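Beta-glucosidase (Pseudoalteromonas sp., PDB 3F95) probably hydrolyses beta-1,3/1,4-linked glucans from the chain end as a beta-glucosidase-type enzyme, this chain being its extra C-terminal beta-sandwich domain. Local coordinates at residues M92-L104 with C113-L125. Sequence-based numbering, arbitrary orientation.
Sequences MRIDKAPEQGANL and CLRDIDFSSFSQL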
# COMPACT_ATOMS: atom_id res chain seq x y z
N MET A 92 0.43 -3.03 8.22
CA MET A 92 1.23 -1.80 8.11
C MET A 92 1.78 -1.44 9.48
O MET A 92 1.13 -1.70 10.51
CB MET A 92 0.36 -0.67 7.57
CG MET A 92 1.11 0.67 7.37
SD MET A 92 0.07 2.02 6.86
CE MET A 92 -0.26 1.55 5.16
N ARG A 93 2.98 -0.85 9.51
CA ARG A 93 3.54 -0.26 10.72
C ARG A 93 4.01 1.14 10.32
O ARG A 93 4.75 1.29 9.34
CB ARG A 93 4.74 -1.10 11.19
CG ARG A 93 5.49 -0.52 12.38
CD ARG A 93 6.67 -1.42 12.77
NE ARG A 93 7.68 -1.41 11.70
CZ ARG A 93 8.72 -2.22 11.61
NH1 ARG A 93 8.94 -3.16 12.52
NH2 ARG A 93 9.56 -2.10 10.58
N ILE A 94 3.59 2.17 11.05
CA ILE A 94 4.05 3.52 10.72
C ILE A 94 5.05 3.91 11.79
O ILE A 94 4.66 4.25 12.91
CB ILE A 94 2.88 4.51 10.63
CG1 ILE A 94 1.87 4.03 9.57
CG2 ILE A 94 3.40 5.97 10.31
CD1 ILE A 94 0.66 4.98 9.42
N ASP A 95 6.34 3.83 11.46
CA ASP A 95 7.37 4.17 12.45
C ASP A 95 7.71 5.66 12.52
O ASP A 95 8.18 6.14 13.54
CB ASP A 95 8.61 3.32 12.27
CG ASP A 95 9.21 3.47 10.91
OD1 ASP A 95 8.53 3.10 9.92
OD2 ASP A 95 10.36 3.93 10.83
N LYS A 96 7.42 6.40 11.46
CA LYS A 96 7.45 7.85 11.58
C LYS A 96 6.26 8.45 10.86
O LYS A 96 6.18 8.36 9.64
CB LYS A 96 8.77 8.45 11.08
CG LYS A 96 8.81 9.98 11.19
CD LYS A 96 10.13 10.58 10.72
CE LYS A 96 10.28 10.53 9.22
NZ LYS A 96 11.38 11.39 8.70
N ALA A 97 5.34 9.03 11.64
CA ALA A 97 4.13 9.66 11.09
C ALA A 97 4.47 10.86 10.21
O ALA A 97 5.51 11.51 10.39
CB ALA A 97 3.12 10.07 12.23
N PRO A 98 3.64 11.10 9.19
CA PRO A 98 3.97 12.18 8.25
C PRO A 98 3.74 13.54 8.88
O PRO A 98 2.63 13.81 9.35
CB PRO A 98 3.03 11.95 7.08
CG PRO A 98 1.90 11.08 7.62
CD PRO A 98 2.41 10.38 8.84
N GLU A 99 4.76 14.38 8.90
CA GLU A 99 4.57 15.71 9.48
C GLU A 99 3.58 16.58 8.70
O GLU A 99 2.79 17.34 9.31
CB GLU A 99 5.91 16.40 9.64
CG GLU A 99 5.87 17.50 10.65
CD GLU A 99 7.24 17.95 11.03
OE1 GLU A 99 8.13 17.07 11.17
OE2 GLU A 99 7.43 19.18 11.20
N GLN A 100 3.59 16.47 7.38
CA GLN A 100 2.67 17.24 6.53
C GLN A 100 1.62 16.40 5.81
O GLN A 100 1.03 16.83 4.82
CB GLN A 100 3.45 18.12 5.54
CG GLN A 100 4.26 19.19 6.24
CD GLN A 100 5.34 19.82 5.36
OE1 GLN A 100 5.60 19.37 4.23
NE2 GLN A 100 5.99 20.86 5.89
N GLY A 101 1.43 15.19 6.30
CA GLY A 101 0.32 14.37 5.90
C GLY A 101 0.70 13.38 4.82
O GLY A 101 1.78 13.45 4.23
N ALA A 102 -0.22 12.46 4.56
CA ALA A 102 -0.06 11.42 3.56
C ALA A 102 -1.43 10.92 3.13
O ALA A 102 -2.38 10.99 3.90
CB ALA A 102 0.77 10.26 4.12
N ASN A 103 -1.51 10.40 1.90
CA ASN A 103 -2.73 9.92 1.28
C ASN A 103 -2.56 8.45 1.00
O ASN A 103 -1.53 8.03 0.45
CB ASN A 103 -2.92 10.66 -0.06
CG ASN A 103 -4.28 10.42 -0.71
OD1 ASN A 103 -4.43 10.68 -1.91
ND2 ASN A 103 -5.28 9.99 0.07
N LEU A 104 -3.54 7.66 1.41
CA LEU A 104 -3.61 6.24 1.03
C LEU A 104 -4.74 6.02 0.03
O LEU A 104 -5.91 6.17 0.38
CB LEU A 104 -3.82 5.36 2.29
CG LEU A 104 -4.22 3.90 2.04
CD1 LEU A 104 -3.12 3.16 1.22
CD2 LEU A 104 -4.51 3.18 3.38
N CYS A 113 -10.03 6.36 -8.00
CA CYS A 113 -9.75 5.35 -6.92
C CYS A 113 -10.99 4.92 -6.14
O CYS A 113 -11.86 5.76 -5.84
CB CYS A 113 -8.67 5.84 -5.92
SG CYS A 113 -7.08 6.35 -6.65
N LEU A 114 -11.07 3.63 -5.78
CA LEU A 114 -12.19 3.12 -4.97
C LEU A 114 -12.20 3.73 -3.55
O LEU A 114 -13.28 4.02 -3.01
CB LEU A 114 -12.23 1.59 -4.92
CG LEU A 114 -12.51 0.82 -6.23
CD1 LEU A 114 -12.57 -0.66 -5.96
CD2 LEU A 114 -13.79 1.30 -6.93
N ARG A 115 -11.02 3.95 -2.98
CA ARG A 115 -10.91 4.63 -1.69
C ARG A 115 -9.81 5.66 -1.72
O ARG A 115 -8.77 5.45 -2.35
CB ARG A 115 -10.63 3.64 -0.54
CG ARG A 115 -11.70 2.57 -0.32
CD ARG A 115 -13.03 3.12 0.26
NE ARG A 115 -12.84 3.93 1.46
CZ ARG A 115 -12.61 3.48 2.69
NH1 ARG A 115 -12.54 2.17 2.97
NH2 ARG A 115 -12.46 4.36 3.66
N ASP A 116 -10.05 6.77 -1.02
CA ASP A 116 -9.08 7.84 -0.87
C ASP A 116 -9.06 8.23 0.61
O ASP A 116 -10.01 8.85 1.11
CB ASP A 116 -9.49 9.02 -1.77
CG ASP A 116 -8.39 10.06 -1.92
OD1 ASP A 116 -8.25 10.62 -3.04
OD2 ASP A 116 -7.67 10.34 -0.94
N ILE A 117 -8.02 7.81 1.33
CA ILE A 117 -8.03 7.90 2.80
C ILE A 117 -6.87 8.76 3.25
O ILE A 117 -5.73 8.41 2.96
CB ILE A 117 -7.89 6.47 3.44
CG1 ILE A 117 -9.09 5.58 3.04
CG2 ILE A 117 -7.65 6.55 4.99
CD1 ILE A 117 -8.88 4.09 3.28
N ASP A 118 -7.13 9.85 3.98
CA ASP A 118 -6.03 10.61 4.58
C ASP A 118 -5.41 9.84 5.76
O ASP A 118 -6.14 9.18 6.55
CB ASP A 118 -6.50 11.98 5.09
CG ASP A 118 -7.12 12.81 4.00
OD1 ASP A 118 -6.53 12.89 2.88
OD2 ASP A 118 -8.18 13.39 4.27
N PHE A 119 -4.09 9.93 5.91
CA PHE A 119 -3.47 9.27 7.06
C PHE A 119 -4.04 9.76 8.40
O PHE A 119 -4.09 8.99 9.36
CB PHE A 119 -1.94 9.37 7.04
CG PHE A 119 -1.28 8.23 6.26
CD1 PHE A 119 -1.68 7.92 4.96
CD2 PHE A 119 -0.28 7.46 6.85
CE1 PHE A 119 -1.07 6.85 4.25
CE2 PHE A 119 0.33 6.39 6.13
CZ PHE A 119 -0.09 6.10 4.84
N SER A 120 -4.47 11.01 8.45
CA SER A 120 -5.05 11.56 9.69
C SER A 120 -6.24 10.74 10.18
O SER A 120 -6.51 10.68 11.38
CB SER A 120 -5.46 13.03 9.48
OG SER A 120 -6.41 13.13 8.45
N SER A 121 -6.97 10.12 9.26
CA SER A 121 -8.17 9.35 9.58
C SER A 121 -7.90 8.09 10.41
O SER A 121 -8.82 7.59 11.05
CB SER A 121 -8.94 8.96 8.32
OG SER A 121 -8.28 7.92 7.61
N PHE A 122 -6.68 7.56 10.35
CA PHE A 122 -6.32 6.39 11.17
C PHE A 122 -4.99 6.54 11.90
O PHE A 122 -4.42 5.54 12.34
CB PHE A 122 -6.38 5.07 10.36
CG PHE A 122 -5.37 4.98 9.20
CD1 PHE A 122 -4.33 4.06 9.24
CD2 PHE A 122 -5.51 5.79 8.07
CE1 PHE A 122 -3.40 3.94 8.17
CE2 PHE A 122 -4.59 5.71 7.00
CZ PHE A 122 -3.54 4.78 7.06
N SER A 123 -4.52 7.77 12.05
CA SER A 123 -3.18 8.00 12.63
C SER A 123 -3.11 7.56 14.09
O SER A 123 -2.11 7.01 14.53
CB SER A 123 -2.74 9.46 12.48
OG SER A 123 -3.68 10.31 13.11
N GLN A 124 -4.20 7.77 14.85
CA GLN A 124 -4.16 7.45 16.27
C GLN A 124 -4.03 5.95 16.47
O GLN A 124 -3.22 5.52 17.26
CB GLN A 124 -5.33 8.05 17.03
CG GLN A 124 -5.16 9.55 17.29
CD GLN A 124 -4.19 9.87 18.42
OE1 GLN A 124 -2.96 9.71 18.29
NE2 GLN A 124 -4.73 10.33 19.56
N LEU A 125 -4.79 5.17 15.72
CA LEU A 125 -4.69 3.72 15.88
C LEU A 125 -3.31 3.14 15.47
O LEU A 125 -2.94 2.06 15.92
CB LEU A 125 -5.85 3.01 15.18
CG LEU A 125 -6.07 3.04 13.68
CD1 LEU A 125 -5.34 1.87 13.00
CD2 LEU A 125 -7.57 2.95 13.41
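Phe119 has Ala102 on one face of its ring and Phe122 on the other. Ala102 CB stands 3.7 Å from the Phe119 ring centroid, 21° off the normal, which defines a CH-pi contact; on the opposite face Phe122 CZ sits over the centre, 4.0 Å above the plane, its own ring inclined. The Phe119 edge reaches the backbone of 102-104, with Leu104 N in the ring plane. Ile94 CD1 comes obliquely to within 3.6 Å of Phe119 CE2. Met92 SD makes Met-aromatic contacts with both rings, oblique to Phe119 and at the edge of Phe122, 5.5 Å from the latter's centroid. The first torsion of Phe122 (chi1 64°) turns its ring back against the cluster, bringing CZ over Phe119 and against Leu104 CD2.

Beside this cluster, strands 102-104 and 115-118 run antiparallel at 151°. Leu104 and Ile117 form a hydrogen-bonded pair, N to O both ways at 2.8 Å, and Phe119 N also donates to Ala102 O. Asn103 ND2 donates to Asp116 OD2 at 2.6 Å, from above the carboxylate plane, and weakly to Ile117 O.

Leu163 and Ile156, from the two sheets of the sandwich, also touch Phe119. Apolar carbon and sulfur thus join the sheets in the buried interior, while an amide-to-carboxylate hydrogen bond, probably charge-assisted, ties the hairpin's other face at exposed Asp116.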